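Local coordinates for (S)-ureidoglycine aminohydrolase cupin domain-containing protein (Pseudomonas syringae pv. tomato, PDB 3MYX) that is of unknown function but belongs to the cupin superfamily and may be related to (S)-ureidoglycine aminohydrolases, at residues A[8-13]-A[212-217]; A[61-66]-A[93-98]; A[144-149]-A[178-183]; A[157-162]-A[169-174]. All coordinates share one frame; numbering follows the deposited sequence.

Contact 1 (A[8-13]-A[212-217]); sequences LLLARA and GDTVFV
Thr214 O is gripped by two successive amides: Leu10 N lies 2.8 Å from Thr214 O, and Ala11 N bonds to that Thr214 O over a longer 3.3 Å. Two residues facing one make a classic beta bulge, which shifts the register between antiparallel strands 8-11 and 214-217. Past the bulge Thr214 N bonds back to Ala11 O, while Leu8 and Phe216 exchange a pair of backbone bonds at the other end. Leu10, turned toward the partner strand, sets CD1 against Thr214 CG2 (4.0 Å) and near Phe216 CB, an apolar contact through the leucine methyl. Just past strand 8-11, Asp213 CG sits beside its own backbone N (chi1 -63°), and the carboxylate spans two neighbours. OD1 of Asp213 takes Ala13 N at 2.8 Å, nearly along its C-O axis. Arg12 NH1, which also bonds to Thr208 O, makes a salt bridge to Asp213 OD2 at 2.8 Å from above the carboxylate plane, the flat groups turned 67° apart. Gly212 has a positive phi (88°) at which a side chain would jam against the preceding carbonyl. With Arg12, Ala13 N and Asn210 N around it, the carboxylate is probably ionised, tying the start of strand 214-217 to the residues just after strand 8-11.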
loop_
_atom_site.group_PDB
_atom_site.type_symbol
_atom_site.label_atom_id
_atom_site.label_comp_id
_atom_site.label_asym_id
_atom_site.label_seq_id
_atom_site.Cartn_x
_atom_site.Cartn_y
_atom_site.Cartn_z
ATOM N N LEU A 8 3.683 8.247 6.908
ATOM C CA LEU A 8 2.338 8.810 6.835
ATOM C C LEU A 8 1.271 7.764 7.063
ATOM O O LEU A 8 1.151 6.820 6.290
ATOM C CB LEU A 8 2.119 9.452 5.463
ATOM C CG LEU A 8 3.100 10.580 5.118
ATOM C CD1 LEU A 8 3.019 10.966 3.659
ATOM C CD2 LEU A 8 2.860 11.795 6.046
ATOM N N LEU A 9 0.505 7.937 8.128
ATOM C CA LEU A 9 -0.654 7.082 8.381
ATOM C C LEU A 9 -1.738 7.491 7.372
ATOM O O LEU A 9 -2.152 8.654 7.336
ATOM C CB LEU A 9 -1.137 7.211 9.839
ATOM C CG LEU A 9 -1.798 6.004 10.529
ATOM C CD1 LEU A 9 -2.897 5.404 9.693
ATOM C CD2 LEU A 9 -0.792 4.912 10.907
ATOM N N LEU A 10 -2.174 6.552 6.533
ATOM C CA LEU A 10 -3.172 6.847 5.497
ATOM C C LEU A 10 -4.600 6.638 6.004
ATOM O O LEU A 10 -5.483 7.438 5.711
ATOM C CB LEU A 10 -2.935 6.000 4.237
ATOM C CG LEU A 10 -1.562 6.143 3.573
ATOM C CD1 LEU A 10 -1.553 5.352 2.269
ATOM C CD2 LEU A 10 -1.201 7.623 3.314
ATOM N N ALA A 11 -4.836 5.545 6.728
ATOM C CA ALA A 11 -6.152 5.279 7.272
ATOM C C ALA A 11 -6.051 4.357 8.467
ATOM O O ALA A 11 -5.248 3.430 8.481
ATOM C CB ALA A 11 -7.063 4.659 6.204
ATOM N N ARG A 12 -6.894 4.626 9.460
ATOM C CA ARG A 12 -7.051 3.764 10.614
ATOM C C ARG A 12 -8.154 2.748 10.352
ATOM O O ARG A 12 -9.105 3.023 9.606
ATOM C CB ARG A 12 -7.464 4.578 11.835
ATOM C CG ARG A 12 -6.429 5.536 12.363
ATOM C CD ARG A 12 -5.309 4.801 13.005
ATOM N NE ARG A 12 -4.428 5.696 13.745
ATOM C CZ ARG A 12 -3.279 5.332 14.299
ATOM N NH1 ARG A 12 -2.842 4.081 14.209
ATOM N NH2 ARG A 12 -2.553 6.228 14.939
ATOM N N ALA A 13 -8.086 1.610 11.039
ATOM C CA ALA A 13 -9.112 0.588 10.907
ATOM C C ALA A 13 -10.527 1.133 11.128
ATOM O O ALA A 13 -11.438 0.772 10.408
ATOM C CB ALA A 13 -8.825 -0.587 11.862
ATOM N N GLY A 212 -5.327 -3.497 10.795
ATOM C CA GLY A 212 -6.324 -2.857 9.948
ATOM C C GLY A 212 -5.986 -1.439 9.523
ATOM O O GLY A 212 -6.746 -0.829 8.781
ATOM N N ASP A 213 -4.853 -0.926 9.989
ATOM C CA ASP A 213 -4.377 0.409 9.573
ATOM C C ASP A 213 -3.501 0.293 8.330
ATOM O O ASP A 213 -2.819 -0.714 8.140
ATOM C CB ASP A 213 -3.512 1.075 10.642
ATOM C CG ASP A 213 -4.226 1.370 11.937
ATOM O OD1 ASP A 213 -5.462 1.243 12.049
ATOM O OD2 ASP A 213 -3.495 1.759 12.877
ATOM N N THR A 214 -3.493 1.349 7.522
ATOM C CA THR A 214 -2.577 1.463 6.395
ATOM C C THR A 214 -1.638 2.649 6.614
ATOM O O THR A 214 -2.086 3.759 6.936
ATOM C CB THR A 214 -3.325 1.666 5.075
ATOM O OG1 THR A 214 -4.188 0.558 4.860
ATOM C CG2 THR A 214 -2.346 1.792 3.922
ATOM N N VAL A 215 -0.347 2.409 6.423
ATOM C CA VAL A 215 0.701 3.402 6.544
ATOM C C VAL A 215 1.553 3.386 5.274
ATOM O O VAL A 215 1.713 2.344 4.628
ATOM C CB VAL A 215 1.589 3.139 7.809
ATOM C CG1 VAL A 215 2.323 1.804 7.731
ATOM C CG2 VAL A 215 2.566 4.292 8.089
ATOM N N PHE A 216 2.106 4.545 4.924
ATOM C CA PHE A 216 3.036 4.686 3.811
ATOM C C PHE A 216 4.350 5.234 4.334
ATOM O O PHE A 216 4.369 6.246 5.043
ATOM C CB PHE A 216 2.487 5.589 2.706
ATOM C CG PHE A 216 3.432 5.746 1.538
ATOM C CD1 PHE A 216 3.571 4.738 0.594
ATOM C CD2 PHE A 216 4.223 6.879 1.419
ATOM C CE1 PHE A 216 4.467 4.874 -0.441
ATOM C CE2 PHE A 216 5.095 7.020 0.371
ATOM C CZ PHE A 216 5.232 6.032 -0.540
ATOM N N VAL A 217 5.440 4.546 4.004
ATOM C CA VAL A 217 6.780 4.990 4.359
ATOM C C VAL A 217 7.517 5.378 3.079
ATOM O O VAL A 217 7.817 4.537 2.239
ATOM C CB VAL A 217 7.570 3.901 5.110
ATOM C CG1 VAL A 217 8.924 4.464 5.551
ATOM C CG2 VAL A 217 6.784 3.389 6.323
#

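Contact 2 (A[61-66]-A[93-98]); sequences EAYPYT and AVIGRG
Tyr63 and Ile95 form the close-packed side of this contact: CG2 of Ile95 presses on Tyr63 CG at 3.7 Å, the two side chains crossing at about a right angle. A beta-branched aliphatic chain fits here because its CG2 methyl makes the contact, while CD1 lies farther off above one face of the ring. Next to it Gly98 N donates to Tyr63 O (2.8 Å, N-H...O angle 162°), and the positive phi of Gly98 suits a residue without a side chain. The 61-66 loop passes from the sheet of strand 57-60 to that of strands 66-71 and 92-95, in what is probably a cupin-like N-terminal half. Arg97, in the conformer described here, one of two, runs extended from CG to NE and sets its guanidinium flat beneath Pro64 O, which stands 2.9 Å above the plane of Arg97 over its centre; NH2 of Arg97 instead bonds to Thr117 O. Beside buried Thr66, whose OG1 also bonds to Asp162, a water joins that OG1 to Arg97 NH1. Toward solvent, where the exposed Ala62 brings only a small methyl group, the link is looser: another water donates to both Glu61 O (2.9 Å) and Gly98 O (2.8 Å).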
loop_
_atom_site.group_PDB
_atom_site.type_symbol
_atom_site.label_atom_id
_atom_site.label_comp_id
_atom_site.label_asym_id
_atom_site.label_seq_id
_atom_site.Cartn_x
_atom_site.Cartn_y
_atom_site.Cartn_z
ATOM N N GLU A 61 -10.485 2.963 -20.125
ATOM C CA GLU A 61 -10.101 2.122 -21.259
ATOM C C GLU A 61 -8.711 1.501 -21.089
ATOM O O GLU A 61 -8.519 0.350 -21.445
ATOM C CB GLU A 61 -10.202 2.898 -22.579
ATOM C CG GLU A 61 -9.730 2.139 -23.828
ATOM C CD GLU A 61 -10.298 0.734 -23.950
ATOM O OE1 GLU A 61 -11.441 0.511 -23.489
ATOM O OE2 GLU A 61 -9.592 -0.142 -24.508
ATOM N N ALA A 62 -7.755 2.260 -20.543
ATOM C CA ALA A 62 -6.392 1.760 -20.308
ATOM C C ALA A 62 -5.894 2.422 -19.040
ATOM O O ALA A 62 -5.525 3.588 -19.046
ATOM C CB ALA A 62 -5.488 2.078 -21.492
ATOM N N TYR A 63 -5.868 1.685 -17.933
ATOM C CA TYR A 63 -5.554 2.306 -16.660
ATOM C C TYR A 63 -4.150 2.903 -16.728
ATOM O O TYR A 63 -3.229 2.248 -17.204
ATOM C CB TYR A 63 -5.688 1.300 -15.498
ATOM C CG TYR A 63 -5.962 2.014 -14.204
ATOM C CD1 TYR A 63 -7.228 2.531 -13.931
ATOM C CD2 TYR A 63 -4.948 2.258 -13.286
ATOM C CE1 TYR A 63 -7.470 3.251 -12.772
ATOM C CE2 TYR A 63 -5.192 2.997 -12.121
ATOM C CZ TYR A 63 -6.460 3.485 -11.867
ATOM O OH TYR A 63 -6.759 4.221 -10.746
ATOM N N PRO A 64 -3.977 4.156 -16.281
ATOM C CA PRO A 64 -2.738 4.861 -16.608
ATOM C C PRO A 64 -1.565 4.530 -15.691
ATOM O O PRO A 64 -0.438 4.912 -15.991
ATOM C CB PRO A 64 -3.126 6.322 -16.434
ATOM C CG PRO A 64 -4.212 6.291 -15.418
ATOM C CD PRO A 64 -4.997 5.081 -15.762
ATOM N N TYR A 65 -1.846 3.874 -14.569
ATOM C CA TYR A 65 -0.868 3.599 -13.539
ATOM C C TYR A 65 -0.866 2.108 -13.228
ATOM O O TYR A 65 -1.804 1.398 -13.571
ATOM C CB TYR A 65 -1.252 4.334 -12.256
ATOM C CG TYR A 65 -1.655 5.795 -12.390
ATOM C CD1 TYR A 65 -1.016 6.651 -13.284
ATOM C CD2 TYR A 65 -2.639 6.332 -11.572
ATOM C CE1 TYR A 65 -1.373 7.994 -13.383
ATOM C CE2 TYR A 65 -2.988 7.663 -11.664
ATOM C CZ TYR A 65 -2.340 8.488 -12.550
ATOM O OH TYR A 65 -2.715 9.803 -12.623
ATOM N N THR A 66 0.160 1.645 -12.518
ATOM C CA THR A 66 0.025 0.413 -11.730
ATOM C C THR A 66 -0.478 0.863 -10.374
ATOM O O THR A 66 0.136 1.696 -9.750
ATOM C CB THR A 66 1.341 -0.331 -11.571
ATOM O OG1 THR A 66 1.877 -0.595 -12.873
ATOM C CG2 THR A 66 1.136 -1.625 -10.803
ATOM N N ALA A 93 -6.375 -5.573 -3.998
ATOM C CA ALA A 93 -6.112 -6.008 -5.354
ATOM C C ALA A 93 -5.189 -5.016 -6.028
ATOM O O ALA A 93 -4.992 -3.892 -5.550
ATOM C CB ALA A 93 -7.400 -6.153 -6.165
ATOM N N VAL A 94 -4.653 -5.447 -7.167
ATOM C CA VAL A 94 -3.794 -4.612 -8.000
ATOM C C VAL A 94 -4.419 -4.471 -9.390
ATOM O O VAL A 94 -4.892 -5.457 -9.959
ATOM C CB VAL A 94 -2.388 -5.253 -8.189
ATOM C CG1 VAL A 94 -1.481 -4.301 -8.989
ATOM C CG2 VAL A 94 -1.806 -5.601 -6.850
ATOM N N ILE A 95 -4.451 -3.245 -9.900
ATOM C CA ILE A 95 -4.778 -2.964 -11.301
ATOM C C ILE A 95 -3.455 -2.729 -12.022
ATOM O O ILE A 95 -2.730 -1.784 -11.696
ATOM C CB ILE A 95 -5.660 -1.708 -11.435
ATOM C CG1 ILE A 95 -6.954 -1.864 -10.626
ATOM C CG2 ILE A 95 -5.961 -1.439 -12.899
ATOM C CD1 ILE A 95 -7.824 -0.603 -10.548
ATOM N N GLY A 96 -3.098 -3.597 -12.957
ATOM C CA GLY A 96 -1.886 -3.400 -13.693
ATOM C C GLY A 96 -1.997 -2.229 -14.643
ATOM O O GLY A 96 -3.108 -1.836 -15.086
ATOM N N ARG A 97 -0.864 -1.652 -15.004
ATOM C CA ARG A 97 -0.856 -0.585 -15.999
ATOM C C ARG A 97 -1.444 -1.108 -17.328
ATOM O O ARG A 97 -1.111 -2.203 -17.772
ATOM C CB ARG A 97 0.578 -0.058 -16.187
ATOM C CG ARG A 97 0.665 1.361 -16.707
ATOM C CD ARG A 97 2.122 1.829 -16.791
ATOM N NE ARG A 97 2.247 3.264 -17.081
ATOM C CZ ARG A 97 2.444 4.246 -16.182
ATOM N NH1 ARG A 97 2.576 3.992 -14.864
ATOM N NH2 ARG A 97 2.515 5.521 -16.613
ATOM N N GLY A 98 -2.318 -0.310 -17.944
ATOM C CA GLY A 98 -2.917 -0.627 -19.237
ATOM C C GLY A 98 -4.208 -1.406 -19.170
ATOM O O GLY A 98 -4.823 -1.662 -20.208
HETATM O O HOH W 1 -6.624 -1.668 -22.309
HETATM O O HOH W 2 3.689 1.650 -13.659
#

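Contact 3 (A[144-149]-A[178-183]); sequences PSIMIS and ERISRP
Ile180 holds CG1 between the backbone N and the carbonyl carbon (chi1 68°), a less common choice for isoleucine, and with it Ile180 CG1 comes to rest 3.8 Å from Ile146 CB. Ile146 makes the same choice (chi1 69°), which places its CG1 so as to carry CD1 toward Arg179 CD. Ser149 makes this turn with its hydroxyl, and OG thereby accepts the amide of Glu178 at 2.9 Å between Ser149 OG and Glu178 N. A short serine suits this spot, since its oxygen takes the place of a backbone acceptor. Glu178 O in turn is held by two successive amides, Ile148 N at 2.9 Å and Ser149 N at 3.1 Å from Glu178 O, both arriving on the same face of the carbonyl plane. Ile180 N bonds to Ile146 O, and Met147, a selenomethionine, is bridged to Arg179 backbone to backbone.

Around this spine the side chains pack by their carbon parts. Ile146 and Arg179 lie side by side, pointing the same way, with Ile146 CD1 3.7 Å from Arg179 CD. Ile148 crosses the extended Glu178 obliquely, CD1 of Ile148 3.5 Å from Glu178 OE2, while Ile148 CG1 meets Ile180 CG2. Long chains serve both purposes here: Glu178 OE2 pairs with Lys224, and Arg179 NH1 reaches Ile180 O and Cys223 O, beyond the apolar contacts of their stems.

The 144-149 loop lies between strands 137-139 and 154-161, at the surface of the protein. It lies against the chain joining strands 177-178 and 182-183, both of which pair with strand 222-227, and Met147 also packs on Tyr177, Pro142 and Pro152.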
loop_
_atom_site.group_PDB
_atom_site.type_symbol
_atom_site.label_atom_id
_atom_site.label_comp_id
_atom_site.label_asym_id
_atom_site.label_seq_id
_atom_site.Cartn_x
_atom_site.Cartn_y
_atom_site.Cartn_z
ATOM N N PRO A 144 21.855 -7.454 9.482
ATOM C CA PRO A 144 22.265 -7.695 10.867
ATOM C C PRO A 144 22.840 -6.465 11.579
ATOM O O PRO A 144 22.656 -6.305 12.797
ATOM C CB PRO A 144 23.312 -8.801 10.743
ATOM C CG PRO A 144 23.033 -9.450 9.471
ATOM C CD PRO A 144 22.392 -8.470 8.561
ATOM N N SER A 145 23.468 -5.575 10.817
ATOM C CA SER A 145 24.153 -4.406 11.369
ATOM C C SER A 145 23.218 -3.360 11.942
ATOM O O SER A 145 23.658 -2.483 12.683
ATOM C CB SER A 145 25.057 -3.762 10.299
ATOM O OG SER A 145 24.295 -3.042 9.346
ATOM N N ILE A 146 21.931 -3.433 11.606
ATOM C CA ILE A 146 20.971 -2.458 12.133
ATOM C C ILE A 146 20.071 -3.034 13.226
ATOM O O ILE A 146 19.174 -2.359 13.700
ATOM C CB ILE A 146 20.150 -1.777 11.017
ATOM C CG1 ILE A 146 19.189 -2.768 10.352
ATOM C CG2 ILE A 146 21.092 -1.102 9.974
ATOM C CD1 ILE A 146 18.255 -2.118 9.337
HETATM N N MSE A 147 20.327 -4.261 13.654
HETATM C CA MSE A 147 19.447 -4.951 14.591
HETATM C C MSE A 147 19.717 -4.548 16.036
HETATM O O MSE A 147 20.877 -4.346 16.425
HETATM C CB MSE A 147 19.615 -6.464 14.473
HETATM C CG MSE A 147 19.157 -7.050 13.168
HETATM SE SE MSE A 147 17.315 -6.655 12.673
HETATM C CE MSE A 147 16.492 -7.417 14.248
ATOM N N ILE A 148 18.643 -4.464 16.826
ATOM C CA ILE A 148 18.708 -4.345 18.297
ATOM C C ILE A 148 18.369 -5.713 18.899
ATOM O O ILE A 148 19.104 -6.240 19.726
ATOM C CB ILE A 148 17.761 -3.235 18.814
ATOM C CG1 ILE A 148 18.266 -1.873 18.340
ATOM C CG2 ILE A 148 17.632 -3.260 20.350
ATOM C CD1 ILE A 148 17.294 -0.756 18.528
ATOM N N SER A 149 17.261 -6.307 18.464
ATOM C CA SER A 149 16.853 -7.616 18.917
ATOM C C SER A 149 17.598 -8.686 18.111
ATOM O O SER A 149 18.278 -8.378 17.120
ATOM C CB SER A 149 15.359 -7.797 18.658
ATOM O OG SER A 149 15.103 -7.845 17.265
ATOM N N GLU A 178 13.276 -5.670 16.595
ATOM C CA GLU A 178 13.561 -4.260 16.805
ATOM C C GLU A 178 14.864 -3.931 16.127
ATOM O O GLU A 178 15.843 -4.651 16.280
ATOM C CB GLU A 178 13.641 -3.955 18.305
ATOM C CG GLU A 178 13.867 -2.463 18.632
ATOM C CD GLU A 178 14.000 -2.184 20.125
ATOM O OE1 GLU A 178 13.737 -3.090 20.945
ATOM O OE2 GLU A 178 14.349 -1.040 20.463
ATOM N N ARG A 179 14.877 -2.826 15.390
ATOM C CA ARG A 179 16.075 -2.336 14.738
ATOM C C ARG A 179 16.226 -0.849 14.996
ATOM O O ARG A 179 15.289 -0.176 15.434
ATOM C CB ARG A 179 15.998 -2.600 13.232
ATOM C CG ARG A 179 14.776 -2.008 12.529
ATOM C CD ARG A 179 14.937 -2.035 11.020
ATOM N NE ARG A 179 13.806 -1.415 10.326
ATOM C CZ ARG A 179 13.597 -0.105 10.226
ATOM N NH1 ARG A 179 14.436 0.776 10.786
ATOM N NH2 ARG A 179 12.532 0.340 9.570
ATOM N N ILE A 180 17.399 -0.332 14.681
ATOM C CA ILE A 180 17.645 1.093 14.805
ATOM C C ILE A 180 16.959 1.865 13.699
ATOM O O ILE A 180 16.570 1.312 12.671
ATOM C CB ILE A 180 19.154 1.418 14.848
ATOM C CG1 ILE A 180 19.825 1.126 13.502
ATOM C CG2 ILE A 180 19.823 0.681 16.017
ATOM C CD1 ILE A 180 21.300 1.584 13.463
ATOM N N SER A 181 16.783 3.153 13.916
ATOM C CA SER A 181 16.228 4.021 12.889
ATOM C C SER A 181 17.165 4.088 11.689
ATOM O O SER A 181 18.387 4.234 11.843
ATOM C CB SER A 181 16.048 5.419 13.470
ATOM O OG SER A 181 15.469 6.311 12.544
ATOM N N ARG A 182 16.585 3.964 10.500
ATOM C CA ARG A 182 17.302 4.065 9.234
ATOM C C ARG A 182 16.411 4.762 8.209
ATOM O O ARG A 182 15.185 4.642 8.280
ATOM C CB ARG A 182 17.647 2.671 8.706
ATOM C CG ARG A 182 18.560 1.854 9.609
ATOM C CD ARG A 182 19.972 2.425 9.582
ATOM N NE ARG A 182 20.473 2.474 8.213
ATOM C CZ ARG A 182 21.391 3.322 7.758
ATOM N NH1 ARG A 182 21.933 4.230 8.559
ATOM N NH2 ARG A 182 21.754 3.269 6.485
ATOM N N PRO A 183 17.017 5.485 7.239
ATOM C CA PRO A 183 16.189 5.996 6.133
ATOM C C PRO A 183 15.674 4.830 5.305
ATOM O O PRO A 183 16.446 3.934 4.954
ATOM C CB PRO A 183 17.159 6.866 5.315
ATOM C CG PRO A 183 18.367 7.005 6.110
ATOM C CD PRO A 183 18.421 5.907 7.111
#

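Contact 4 (A[157-162]-A[169-174]); sequences NNLFED and IGVWDS
Phe160 and Ile169 lie side by side and point the same way; the CD1 methyl of Ile169 approaches the Phe160 ring obliquely, 3.8 Å from its CD2. Both side chains leave the backbone on the same face of the sheet, where large apolar groups suit the buried position, and with CG anti to the backbone N (chi1 173°) Phe160 sets that atom alongside Ile169. The backbones pair tightly around Ile169: Phe160 N reaches Ile169 O at 3.0 Å, and Ile169 N reaches Phe160 O at 2.9 Å. Beyond the corner at Leu159, Asn157 and Val171 exchange two bonds, Asn157 N to Val171 O at 2.9 Å and Val171 N to Asn157 O at 3.2 Å. Gly170, between Ile169 and Val171, has its CA only 3.2 Å from Asn157 O, so close that a CB there would collide. Leu159 CD1 packs 4.1 Å from Val171 CG2. Asn158 centres an inverse gamma turn, its OD1 bonded to Tyr235 and Arg168, and Leu159 and Phe160 both face Ile169. This is an antiparallel beta hairpin interrupted by a classic beta bulge, set in a sheet of the cupin domain.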
loop_
_atom_site.group_PDB
_atom_site.type_symbol
_atom_site.label_atom_id
_atom_site.label_comp_id
_atom_site.label_asym_id
_atom_site.label_seq_id
_atom_site.Cartn_x
_atom_site.Cartn_y
_atom_site.Cartn_z
ATOM N N ASN A 157 5.237 -13.550 0.103
ATOM C CA ASN A 157 4.784 -14.055 -1.172
ATOM C C ASN A 157 4.536 -12.834 -2.043
ATOM O O ASN A 157 3.615 -12.055 -1.785
ATOM C CB ASN A 157 3.502 -14.883 -1.021
ATOM C CG ASN A 157 3.031 -15.491 -2.339
ATOM O OD1 ASN A 157 3.336 -14.988 -3.407
ATOM N ND2 ASN A 157 2.262 -16.571 -2.243
ATOM N N ASN A 158 5.388 -12.652 -3.049
ATOM C CA ASN A 158 5.201 -11.619 -4.063
ATOM C C ASN A 158 4.120 -12.047 -5.047
ATOM O O ASN A 158 4.405 -12.657 -6.062
ATOM C CB ASN A 158 6.508 -11.349 -4.808
ATOM C CG ASN A 158 7.586 -10.829 -3.895
ATOM O OD1 ASN A 158 7.414 -9.801 -3.239
ATOM N ND2 ASN A 158 8.717 -11.533 -3.847
ATOM N N LEU A 159 2.878 -11.750 -4.708
ATOM C CA LEU A 159 1.724 -12.137 -5.505
ATOM C C LEU A 159 1.646 -11.368 -6.815
ATOM O O LEU A 159 1.025 -11.823 -7.772
ATOM C CB LEU A 159 0.446 -11.913 -4.714
ATOM C CG LEU A 159 0.310 -12.833 -3.495
ATOM C CD1 LEU A 159 -0.759 -12.328 -2.525
ATOM C CD2 LEU A 159 0.015 -14.267 -3.947
ATOM N N PHE A 160 2.249 -10.189 -6.853
ATOM C CA PHE A 160 2.311 -9.383 -8.077
ATOM C C PHE A 160 3.710 -8.777 -8.187
ATOM O O PHE A 160 4.188 -8.130 -7.260
ATOM C CB PHE A 160 1.248 -8.294 -8.056
ATOM C CG PHE A 160 1.353 -7.333 -9.190
ATOM C CD1 PHE A 160 0.807 -7.619 -10.412
ATOM C CD2 PHE A 160 2.001 -6.120 -8.999
ATOM C CE1 PHE A 160 0.922 -6.680 -11.457
ATOM C CE2 PHE A 160 2.134 -5.221 -10.016
ATOM C CZ PHE A 160 1.589 -5.499 -11.237
ATOM N N GLU A 161 4.375 -9.062 -9.293
ATOM C CA GLU A 161 5.661 -8.479 -9.599
ATOM C C GLU A 161 5.529 -7.697 -10.906
ATOM O O GLU A 161 5.405 -8.286 -11.978
ATOM C CB GLU A 161 6.726 -9.558 -9.712
ATOM C CG GLU A 161 6.945 -10.296 -8.405
ATOM C CD GLU A 161 7.984 -11.408 -8.518
ATOM O OE1 GLU A 161 8.089 -12.044 -9.591
ATOM O OE2 GLU A 161 8.680 -11.658 -7.529
ATOM N N ASP A 162 5.547 -6.378 -10.822
ATOM C CA ASP A 162 5.310 -5.564 -11.991
ATOM C C ASP A 162 6.478 -5.625 -12.963
ATOM O O ASP A 162 7.638 -5.785 -12.562
ATOM C CB ASP A 162 5.076 -4.115 -11.586
ATOM C CG ASP A 162 4.231 -3.342 -12.569
ATOM O OD1 ASP A 162 3.759 -3.910 -13.582
ATOM O OD2 ASP A 162 4.013 -2.140 -12.301
ATOM N N ILE A 169 4.275 -6.565 -4.833
ATOM C CA ILE A 169 3.081 -6.455 -3.995
ATOM C C ILE A 169 2.684 -7.834 -3.497
ATOM O O ILE A 169 2.672 -8.800 -4.255
ATOM C CB ILE A 169 1.935 -5.799 -4.782
ATOM C CG1 ILE A 169 2.326 -4.364 -5.164
ATOM C CG2 ILE A 169 0.646 -5.837 -3.974
ATOM C CD1 ILE A 169 1.387 -3.678 -6.156
ATOM N N GLY A 170 2.411 -7.945 -2.204
ATOM C CA GLY A 170 2.093 -9.239 -1.666
ATOM C C GLY A 170 1.779 -9.214 -0.196
ATOM O O GLY A 170 1.295 -8.209 0.326
ATOM N N VAL A 171 2.050 -10.346 0.443
ATOM C CA VAL A 171 1.795 -10.550 1.846
ATOM C C VAL A 171 3.110 -10.988 2.506
ATOM O O VAL A 171 3.877 -11.760 1.922
ATOM C CB VAL A 171 0.665 -11.579 2.074
ATOM C CG1 VAL A 171 0.435 -11.850 3.595
ATOM C CG2 VAL A 171 -0.636 -11.116 1.432
ATOM N N TRP A 172 3.367 -10.445 3.703
ATOM C CA TRP A 172 4.591 -10.706 4.473
ATOM C C TRP A 172 4.226 -10.971 5.905
ATOM O O TRP A 172 3.241 -10.413 6.410
ATOM C CB TRP A 172 5.472 -9.476 4.424
ATOM C CG TRP A 172 6.727 -9.359 5.255
ATOM C CD1 TRP A 172 7.976 -9.634 4.846
ATOM C CD2 TRP A 172 6.851 -8.780 6.559
ATOM N NE1 TRP A 172 8.888 -9.291 5.817
ATOM C CE2 TRP A 172 8.213 -8.734 6.868
ATOM C CE3 TRP A 172 5.937 -8.271 7.487
ATOM C CZ2 TRP A 172 8.686 -8.191 8.055
ATOM C CZ3 TRP A 172 6.410 -7.735 8.661
ATOM C CH2 TRP A 172 7.774 -7.682 8.924
ATOM N N ASP A 173 5.012 -11.799 6.582
ATOM C CA ASP A 173 4.886 -11.905 8.024
ATOM C C ASP A 173 6.232 -12.024 8.702
ATOM O O ASP A 173 7.254 -12.244 8.059
ATOM C CB ASP A 173 3.852 -12.967 8.474
ATOM C CG ASP A 173 4.316 -14.433 8.383
ATOM O OD1 ASP A 173 5.503 -14.765 8.140
ATOM O OD2 ASP A 173 3.405 -15.297 8.559
ATOM N N SER A 174 6.221 -11.819 10.007
ATOM C CA SER A 174 7.455 -11.828 10.765
ATOM C C SER A 174 7.193 -12.077 12.231
ATOM O O SER A 174 6.210 -11.602 12.789
ATOM C CB SER A 174 8.175 -10.477 10.642
ATOM O OG SER A 174 9.465 -10.517 11.219
#

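Contact 1 closes a loop of almost the whole chain, and the other three contacts are nested inside it. Contacts 1 and 4 lie in one antiparallel sheet, their centres about 18 Å apart. Contacts 2 and 4 touch directly: Thr66 OG1 and Asp162 OD2 are 2.7 Å apart, a probable hydrogen bond, so the N- and C-terminal halves, probably both cupin-like, meet there. Thr214 OG1 of contact 1 bonds to His72 and Asn191. Contact 3 encloses contact 4 along the chain; its centre is about 36 Å from that of contact 2, its nearest atoms about 7 Å from contact 1. No active site is assigned; a 1,2-ethanediol, probably from the crystallisation liquor, lies about 6 Å from the Glu61 side chain.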